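Local structure of LPXTG cell wall surface protein (Streptococcus gordonii, 4IGB) at residues S39-S44 with P89-F94; L109-V114 with A174-E179; N148-G153 with M269-S274. The protein is anchored to the streptococcal cell wall and probably acts as a surface adhesin, the present chain being its N-terminal N1 and N2 domains. One frame throughout, in Å; residues are numbered along the deposited sequence.

Contact 1: S39-S44 with P89-F94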
loop_
_atom_site.group_PDB
_atom_site.type_symbol
_atom_site.label_atom_id
_atom_site.label_comp_id
_atom_site.label_asym_id
_atom_site.label_seq_id
_atom_site.Cartn_x
_atom_site.Cartn_y
_atom_site.Cartn_z
ATOM N N SER B 39 17.868 5.506 -0.127
ATOM C CA SER B 39 19.005 5.736 -1.016
ATOM C C SER B 39 18.513 6.338 -2.327
ATOM O O SER B 39 17.370 6.128 -2.731
ATOM C CB SER B 39 19.791 4.444 -1.256
ATOM O OG SER B 39 18.947 3.404 -1.718
ATOM N N VAL B 40 19.357 7.131 -2.966
ATOM C CA VAL B 40 19.001 7.735 -4.235
ATOM C C VAL B 40 19.554 6.842 -5.345
ATOM O O VAL B 40 20.765 6.708 -5.486
ATOM C CB VAL B 40 19.582 9.164 -4.354
ATOM C CG1 VAL B 40 19.342 9.732 -5.742
ATOM C CG2 VAL B 40 18.961 10.078 -3.298
ATOM N N LEU B 41 18.661 6.213 -6.103
ATOM C CA LEU B 41 19.060 5.359 -7.225
ATOM C C LEU B 41 19.532 6.219 -8.398
ATOM O O LEU B 41 20.482 5.878 -9.100
ATOM C CB LEU B 41 17.889 4.468 -7.660
ATOM C CG LEU B 41 17.306 3.511 -6.614
ATOM C CD1 LEU B 41 16.355 2.485 -7.262
ATOM C CD2 LEU B 41 18.428 2.792 -5.876
ATOM N N SER B 42 18.854 7.333 -8.620
ATOM C CA SER B 42 19.348 8.321 -9.564
ATOM C C SER B 42 18.654 9.635 -9.283
ATOM O O SER B 42 17.580 9.658 -8.686
ATOM C CB SER B 42 19.069 7.886 -11.005
ATOM O OG SER B 42 17.669 7.872 -11.264
ATOM N N LYS B 43 19.262 10.730 -9.715
ATOM C CA LYS B 43 18.616 12.023 -9.651
ATOM C C LYS B 43 19.199 12.893 -10.752
ATOM O O LYS B 43 20.380 12.792 -11.066
ATOM C CB LYS B 43 18.812 12.677 -8.273
ATOM C CG LYS B 43 20.249 13.006 -7.938
ATOM C CD LYS B 43 20.353 13.841 -6.670
ATOM C CE LYS B 43 21.800 14.168 -6.387
ATOM N NZ LYS B 43 22.010 14.524 -4.958
ATOM N N SER B 44 18.388 13.743 -11.353
ATOM C CA SER B 44 18.919 14.589 -12.424
ATOM C C SER B 44 19.707 15.778 -11.853
ATOM O O SER B 44 19.641 16.052 -10.658
ATOM C CB SER B 44 17.792 15.036 -13.353
ATOM O OG SER B 44 17.001 16.048 -12.753
ATOM N N PRO B 89 13.159 13.445 -12.209
ATOM C CA PRO B 89 14.223 14.146 -11.475
ATOM C C PRO B 89 14.844 13.304 -10.370
ATOM O O PRO B 89 15.972 13.559 -9.934
ATOM C CB PRO B 89 13.493 15.355 -10.867
ATOM C CG PRO B 89 12.022 14.949 -10.839
ATOM C CD PRO B 89 11.832 14.061 -12.023
ATOM N N LEU B 90 14.114 12.301 -9.913
ATOM C CA LEU B 90 14.478 11.631 -8.679
ATOM C C LEU B 90 13.869 10.247 -8.594
ATOM O O LEU B 90 12.653 10.075 -8.734
ATOM C CB LEU B 90 14.018 12.458 -7.472
ATOM C CG LEU B 90 14.469 11.916 -6.114
ATOM C CD1 LEU B 90 15.991 11.900 -6.046
ATOM C CD2 LEU B 90 13.897 12.744 -4.961
ATOM N N SER B 91 14.728 9.271 -8.339
ATOM C CA SER B 91 14.328 7.891 -8.106
ATOM C C SER B 91 14.935 7.390 -6.789
ATOM O O SER B 91 16.153 7.478 -6.584
ATOM C CB SER B 91 14.797 7.012 -9.273
ATOM O OG SER B 91 14.672 5.645 -8.937
ATOM N N LEU B 92 14.096 6.865 -5.898
ATOM C CA LEU B 92 14.554 6.480 -4.566
ATOM C C LEU B 92 14.299 5.025 -4.243
ATOM O O LEU B 92 13.367 4.419 -4.740
ATOM C CB LEU B 92 13.833 7.312 -3.493
ATOM C CG LEU B 92 13.994 8.823 -3.643
ATOM C CD1 LEU B 92 13.056 9.531 -2.690
ATOM C CD2 LEU B 92 15.446 9.214 -3.385
ATOM N N LYS B 93 15.090 4.498 -3.326
ATOM C CA LYS B 93 14.794 3.213 -2.740
ATOM C C LYS B 93 14.807 3.338 -1.215
ATOM O O LYS B 93 15.700 3.972 -0.651
ATOM C CB LYS B 93 15.819 2.174 -3.202
ATOM C CG LYS B 93 15.564 0.792 -2.664
ATOM C CD LYS B 93 16.681 -0.158 -3.038
ATOM C CE LYS B 93 16.490 -1.516 -2.347
ATOM N NZ LYS B 93 17.431 -2.529 -2.915
ATOM N N PHE B 94 13.799 2.762 -0.561
ATOM C CA PHE B 94 13.847 2.564 0.879
ATOM C C PHE B 94 14.069 1.088 1.120
ATOM O O PHE B 94 13.226 0.276 0.778
ATOM C CB PHE B 94 12.555 3.032 1.557
ATOM C CG PHE B 94 12.283 4.498 1.398
ATOM C CD1 PHE B 94 12.612 5.391 2.404
ATOM C CD2 PHE B 94 11.682 4.981 0.244
ATOM C CE1 PHE B 94 12.363 6.758 2.254
ATOM C CE2 PHE B 94 11.437 6.346 0.077
ATOM C CZ PHE B 94 11.773 7.233 1.093
HETATM O O HOH W 1 18.074 2.384 0.593
#

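Contact 2: L109-V114 with A174-E179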
loop_
_atom_site.group_PDB
_atom_site.type_symbol
_atom_site.label_atom_id
_atom_site.label_comp_id
_atom_site.label_asym_id
_atom_site.label_seq_id
_atom_site.Cartn_x
_atom_site.Cartn_y
_atom_site.Cartn_z
ATOM N N LEU B 109 10.381 4.668 -4.770
ATOM C CA LEU B 109 9.599 5.871 -4.973
ATOM C C LEU B 109 10.215 6.637 -6.137
ATOM O O LEU B 109 11.298 7.208 -6.023
ATOM C CB LEU B 109 9.586 6.732 -3.704
ATOM C CG LEU B 109 8.543 7.845 -3.675
ATOM C CD1 LEU B 109 7.171 7.227 -3.692
ATOM C CD2 LEU B 109 8.722 8.741 -2.442
ATOM N N ASN B 110 9.526 6.622 -7.269
ATOM C CA ASN B 110 10.022 7.298 -8.452
ATOM C C ASN B 110 9.198 8.533 -8.803
ATOM O O ASN B 110 7.968 8.465 -8.962
ATOM C CB ASN B 110 10.099 6.328 -9.638
ATOM C CG ASN B 110 10.940 6.885 -10.773
ATOM O OD1 ASN B 110 12.157 7.013 -10.646
ATOM N ND2 ASN B 110 10.296 7.258 -11.867
ATOM N N PHE B 111 9.875 9.671 -8.882
ATOM C CA PHE B 111 9.265 10.873 -9.418
ATOM C C PHE B 111 9.378 10.806 -10.924
ATOM O O PHE B 111 10.449 11.003 -11.487
ATOM C CB PHE B 111 9.918 12.142 -8.854
ATOM C CG PHE B 111 9.536 12.421 -7.437
ATOM C CD1 PHE B 111 10.113 11.702 -6.396
ATOM C CD2 PHE B 111 8.560 13.367 -7.141
ATOM C CE1 PHE B 111 9.744 11.935 -5.080
ATOM C CE2 PHE B 111 8.178 13.602 -5.814
ATOM C CZ PHE B 111 8.782 12.886 -4.791
ATOM N N ASN B 112 8.263 10.500 -11.576
ATOM C CA ASN B 112 8.249 10.372 -13.027
ATOM C C ASN B 112 8.356 11.739 -13.652
ATOM O O ASN B 112 8.983 11.910 -14.692
ATOM C CB ASN B 112 6.957 9.702 -13.465
ATOM C CG ASN B 112 6.744 8.372 -12.763
ATOM O OD1 ASN B 112 7.610 7.488 -12.810
ATOM N ND2 ASN B 112 5.611 8.237 -12.074
ATOM N N LYS B 113 7.735 12.715 -12.998
ATOM C CA LYS B 113 7.742 14.073 -13.497
ATOM C C LYS B 113 7.296 15.017 -12.394
ATOM O O LYS B 113 6.377 14.717 -11.620
ATOM C CB LYS B 113 6.813 14.222 -14.715
ATOM C CG LYS B 113 6.775 15.632 -15.282
ATOM C CD LYS B 113 5.793 15.768 -16.447
ATOM C CE LYS B 113 6.336 15.079 -17.697
ATOM N NZ LYS B 113 5.302 14.999 -18.784
ATOM N N VAL B 114 7.968 16.151 -12.311
ATOM C CA VAL B 114 7.482 17.260 -11.501
ATOM C C VAL B 114 7.409 18.463 -12.418
ATOM O O VAL B 114 8.382 18.796 -13.096
ATOM C CB VAL B 114 8.408 17.557 -10.297
ATOM C CG1 VAL B 114 7.913 18.804 -9.504
ATOM C CG2 VAL B 114 8.522 16.318 -9.393
ATOM N N ALA B 174 3.421 16.857 -8.919
ATOM C CA ALA B 174 4.349 15.734 -8.885
ATOM C C ALA B 174 3.651 14.445 -9.273
ATOM O O ALA B 174 2.657 14.060 -8.658
ATOM C CB ALA B 174 4.981 15.600 -7.491
ATOM N N ASP B 175 4.194 13.782 -10.288
ATOM C CA ASP B 175 3.696 12.502 -10.779
ATOM C C ASP B 175 4.665 11.427 -10.281
ATOM O O ASP B 175 5.839 11.428 -10.629
ATOM C CB ASP B 175 3.626 12.545 -12.310
ATOM C CG ASP B 175 3.058 11.284 -12.925
ATOM O OD1 ASP B 175 3.322 10.178 -12.414
ATOM O OD2 ASP B 175 2.341 11.405 -13.946
ATOM N N VAL B 176 4.162 10.516 -9.455
ATOM C CA VAL B 176 5.017 9.658 -8.656
ATOM C C VAL B 176 4.521 8.220 -8.673
ATOM O O VAL B 176 3.316 7.951 -8.689
ATOM C CB VAL B 176 5.056 10.137 -7.187
ATOM C CG1 VAL B 176 6.128 9.411 -6.424
ATOM C CG2 VAL B 176 5.276 11.674 -7.099
ATOM N N THR B 177 5.453 7.284 -8.665
ATOM C CA THR B 177 5.087 5.885 -8.596
ATOM C C THR B 177 5.742 5.289 -7.358
ATOM O O THR B 177 6.954 5.387 -7.182
ATOM C CB THR B 177 5.533 5.147 -9.857
ATOM O OG1 THR B 177 4.881 5.727 -10.986
ATOM C CG2 THR B 177 5.200 3.637 -9.775
ATOM N N ALA B 178 4.923 4.710 -6.483
ATOM C CA ALA B 178 5.423 4.025 -5.313
ATOM C C ALA B 178 5.203 2.545 -5.531
ATOM O O ALA B 178 4.198 2.129 -6.111
ATOM C CB ALA B 178 4.686 4.492 -4.057
ATOM N N GLU B 179 6.143 1.745 -5.054
ATOM C CA GLU B 179 6.062 0.307 -5.233
ATOM C C GLU B 179 6.747 -0.376 -4.073
ATOM O O GLU B 179 7.810 0.059 -3.630
ATOM C CB GLU B 179 6.727 -0.123 -6.551
ATOM C CG GLU B 179 6.642 -1.624 -6.809
ATOM C CD GLU B 179 7.534 -2.087 -7.959
ATOM O OE1 GLU B 179 7.790 -1.306 -8.884
ATOM O OE2 GLU B 179 7.993 -3.240 -7.931
#

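Contact 3: N148-G153 with M269-S274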
loop_
_atom_site.group_PDB
_atom_site.type_symbol
_atom_site.label_atom_id
_atom_site.label_comp_id
_atom_site.label_asym_id
_atom_site.label_seq_id
_atom_site.Cartn_x
_atom_site.Cartn_y
_atom_site.Cartn_z
ATOM N N ASN B 148 7.749 7.739 9.943
ATOM C CA ASN B 148 7.867 6.909 8.752
ATOM C C ASN B 148 7.179 7.492 7.522
ATOM O O ASN B 148 6.464 6.800 6.812
ATOM C CB ASN B 148 7.304 5.520 9.055
ATOM C CG ASN B 148 8.209 4.728 9.959
ATOM O OD1 ASN B 148 9.406 4.624 9.706
ATOM N ND2 ASN B 148 7.657 4.187 11.033
ATOM N N ALA B 149 7.394 8.769 7.267
ATOM C CA ALA B 149 6.656 9.415 6.209
ATOM C C ALA B 149 7.552 10.266 5.326
ATOM O O ALA B 149 8.671 10.629 5.704
ATOM C CB ALA B 149 5.523 10.268 6.800
ATOM N N PHE B 150 7.047 10.571 4.145
ATOM C CA PHE B 150 7.663 11.573 3.292
ATOM C C PHE B 150 6.669 12.687 2.985
ATOM O O PHE B 150 5.450 12.514 3.126
ATOM C CB PHE B 150 8.236 10.952 2.014
ATOM C CG PHE B 150 7.244 10.162 1.206
ATOM C CD1 PHE B 150 6.428 10.790 0.277
ATOM C CD2 PHE B 150 7.147 8.782 1.355
ATOM C CE1 PHE B 150 5.524 10.066 -0.490
ATOM C CE2 PHE B 150 6.237 8.046 0.602
ATOM C CZ PHE B 150 5.433 8.689 -0.336
ATOM N N GLU B 151 7.194 13.830 2.566
ATOM C CA GLU B 151 6.378 15.005 2.315
ATOM C C GLU B 151 6.564 15.501 0.895
ATOM O O GLU B 151 7.686 15.654 0.448
ATOM C CB GLU B 151 6.794 16.102 3.291
ATOM C CG GLU B 151 6.113 17.445 3.105
ATOM C CD GLU B 151 6.334 18.348 4.310
ATOM O OE1 GLU B 151 6.872 17.843 5.323
ATOM O OE2 GLU B 151 5.980 19.553 4.243
ATOM N N ILE B 152 5.462 15.739 0.188
ATOM C CA ILE B 152 5.517 16.324 -1.144
ATOM C C ILE B 152 4.807 17.664 -1.107
ATOM O O ILE B 152 3.725 17.777 -0.532
ATOM C CB ILE B 152 4.858 15.416 -2.186
ATOM C CG1 ILE B 152 5.503 14.030 -2.162
ATOM C CG2 ILE B 152 4.985 16.021 -3.565
ATOM C CD1 ILE B 152 4.772 13.000 -2.974
ATOM N N GLY B 153 5.414 18.689 -1.698
ATOM C CA GLY B 153 4.845 20.027 -1.626
ATOM C C GLY B 153 5.883 21.099 -1.907
ATOM O O GLY B 153 7.064 20.791 -2.087
ATOM N N MET B 269 1.462 1.898 -7.120
ATOM C CA MET B 269 0.457 2.911 -7.387
ATOM C C MET B 269 1.141 4.111 -8.018
ATOM O O MET B 269 2.179 4.568 -7.530
ATOM C CB MET B 269 -0.248 3.324 -6.084
ATOM C CG MET B 269 -1.552 4.092 -6.284
ATOM S SD MET B 269 -2.548 4.304 -4.767
ATOM C CE MET B 269 -2.608 2.649 -4.103
ATOM N N ASN B 270 0.572 4.604 -9.114
ATOM C CA ASN B 270 1.054 5.838 -9.730
ATOM C C ASN B 270 0.121 6.957 -9.291
ATOM O O ASN B 270 -0.975 7.108 -9.822
ATOM C CB ASN B 270 1.093 5.691 -11.257
ATOM C CG ASN B 270 1.545 6.960 -11.976
ATOM O OD1 ASN B 270 1.415 7.109 -13.197
ATOM N ND2 ASN B 270 2.076 7.888 -11.206
ATOM N N PHE B 271 0.542 7.706 -8.282
ATOM C CA PHE B 271 -0.257 8.802 -7.743
ATOM C C PHE B 271 0.351 10.129 -8.131
ATOM O O PHE B 271 1.390 10.191 -8.789
ATOM C CB PHE B 271 -0.377 8.709 -6.214
ATOM C CG PHE B 271 0.935 8.913 -5.482
ATOM C CD1 PHE B 271 1.840 7.872 -5.350
ATOM C CD2 PHE B 271 1.261 10.151 -4.930
ATOM C CE1 PHE B 271 3.050 8.057 -4.670
ATOM C CE2 PHE B 271 2.460 10.340 -4.248
ATOM C CZ PHE B 271 3.353 9.293 -4.116
ATOM N N GLY B 272 -0.309 11.203 -7.730
ATOM C CA GLY B 272 0.174 12.528 -8.029
ATOM C C GLY B 272 -0.284 13.439 -6.911
ATOM O O GLY B 272 -1.140 13.069 -6.106
ATOM N N TYR B 273 0.308 14.619 -6.849
ATOM C CA TYR B 273 -0.062 15.614 -5.863
ATOM C C TYR B 273 0.164 16.958 -6.498
ATOM O O TYR B 273 1.203 17.177 -7.129
ATOM C CB TYR B 273 0.826 15.498 -4.627
ATOM C CG TYR B 273 0.577 16.576 -3.580
ATOM C CD1 TYR B 273 -0.464 16.456 -2.663
ATOM C CD2 TYR B 273 1.391 17.705 -3.504
ATOM C CE1 TYR B 273 -0.699 17.439 -1.703
ATOM C CE2 TYR B 273 1.171 18.690 -2.540
ATOM C CZ TYR B 273 0.120 18.554 -1.650
ATOM O OH TYR B 273 -0.100 19.522 -0.695
ATOM N N SER B 274 -0.792 17.865 -6.355
ATOM C CA SER B 274 -0.542 19.237 -6.789
ATOM C C SER B 274 -0.844 20.214 -5.660
ATOM O O SER B 274 -1.750 19.986 -4.853
ATOM C CB SER B 274 -1.292 19.590 -8.079
ATOM O OG SER B 274 -2.693 19.619 -7.893
#

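Contact 1: S39-S44 with P89-F94
Pro89 meets Ser44 at one end of this antiparallel pair, where the edge strand 38-43 runs along strand 84-100. The proline has no N-H to give, but its carbonyl O takes a hydrogen bond from Ser44 N at 2.8 Å. In Leu90, chi1 (-174°) sets CG anti to the backbone N, on the face shared with Val40, and from there CD1 comes within 3.7 Å of Lys43 CB and 4.0 Å of Val40 CG1, the leucine and valine crossing at about a right angle. Lys43 suits this exposed edge strand because its CB packs like an apolar residue while the extended chain carries NZ away to Gln49. At Ser91 the register slips. Leu41 N donates to Ser91 O at 2.8 Å and Ser42 N adds a weak bond to the same Ser91 O at 3.4 Å, which makes a classic beta bulge; Ser91 N returns a bond to Ser42 O. Leu92, buried against Phe139, sets CD2 3.6 Å from Val40 CG2. Lys93 exchanges two backbone hydrogen bonds with Ser39, and its CB lies against Leu41, whose CD2 is 3.8 Å from Lys93 CB. A water that binds Ser39 OG at 2.7 Å also donates to Lys93 O, so the small hydroxyl joins the strands through solvent. The chemistry is therefore divided between two faces: Leu90 and Leu92 are buried, with Val40 and Lys43 CB against them, Ser39, Ser42, Ser91 and Lys93 suit the more polar opposite face, and the ladder of hydrogen bonds is made by backbone atoms.

Contact 2: L109-V114 with A174-E179
A classic beta bulge interrupts this antiparallel pair in the large sheet of the N1 domain: Asn112 and Lys113 both face Asp175. Asp175 O accepts from Asn112 N at 2.8 Å and from Lys113 N at 3.3 Å, two donors on one carbonyl. The bulge leaves the CB of Asn112 pointing toward the neighbouring strand. Chi1 (-55°) puts CG anti to the carbonyl carbon, beside the backbone N; from there the amide nitrogen reaches two acceptors: ND2 gives a nearly straight bond to Asp175 OD1 at 3.0 Å and another to Thr177 OG1 at 2.8 Å. The carboxylate oxygen is met from above its plane, the amide and carboxylate planes being 81° apart. Asn110 ND2 donates to Asn112 OD1 at 2.9 Å, so both ends of the Asn112 amide are engaged and its flip is fixed. Asp175 is also bound by Asn270 and paired with Lys214, which probably favours its charged form. The other face is apolar. Leu109 CD1 rests 3.6 Å from Val176 CG1 and also touches Ala178 CB, while the small Ala174 puts CB at the edge of the Phe111 ring, 4.1 Å from CE2. One polar face and one buried aliphatic and aromatic face are typical of a strand pair in a beta-sandwich layer.

Contact 3: N148-G153 with M269-S274
Ile152 and Phe271 carry the apolar part of this contact, reaching toward each other tip to tip from two strands that share no hydrogen bond. Ile152 CD1 lies in the plane of the Phe271 ring, at its edge, 3.7 Å from CE2. Beside it, Phe271 CZ approaches the edge of the Phe150 ring, 4.3 Å from Phe150 CE1. The other isoleucine branch, CG2, stands anti to the backbone N and serves Tyr273: the two side chains slide past each other in opposite directions, with Ile152 CG2 4.0 Å from Tyr273 CD2. Branched isoleucine thus suits a place between two rings. Contacts with the backbone form a second group. Ile152 O stands 3.4 Å from Tyr273 CE2, and Gly153 CA lies 4.0 Å from that same CE2. Glycine fits here because, at its backbone angles, a CB would collide with the carbonyl O of Ile152. The sole polar group of the rings, Tyr273 OH, turns to Glu209 for its hydrogen bond. The strand axes come within 7.4 Å at an angle of 55°, and all five touching residues are buried, as is typical of the hydrophobic core between the facing sheets of a beta-sandwich.

How the contacts relate
From the N terminus, contact 1 closes first, joining 39-44 to 89-94 around a loop that includes strands 47-53 and 68-75 of the six-stranded sheet. It is complete before contact 2 opens, and the neighbouring strands 84-100 and 103-118 join the two in series, with Leu92 N meeting Leu109 O. Contact 2 then closes a loop holding helix 122-129 and strands 135-142 and 149-153. Contact 3 starts within that loop and ends beyond it, so the two cross; Ala174 N and Tyr273 O link them. Contacts 1 and 2 build up one side of the eight-stranded sheet, strand by strand, whereas contact 3 ties it to the six-stranded sheet.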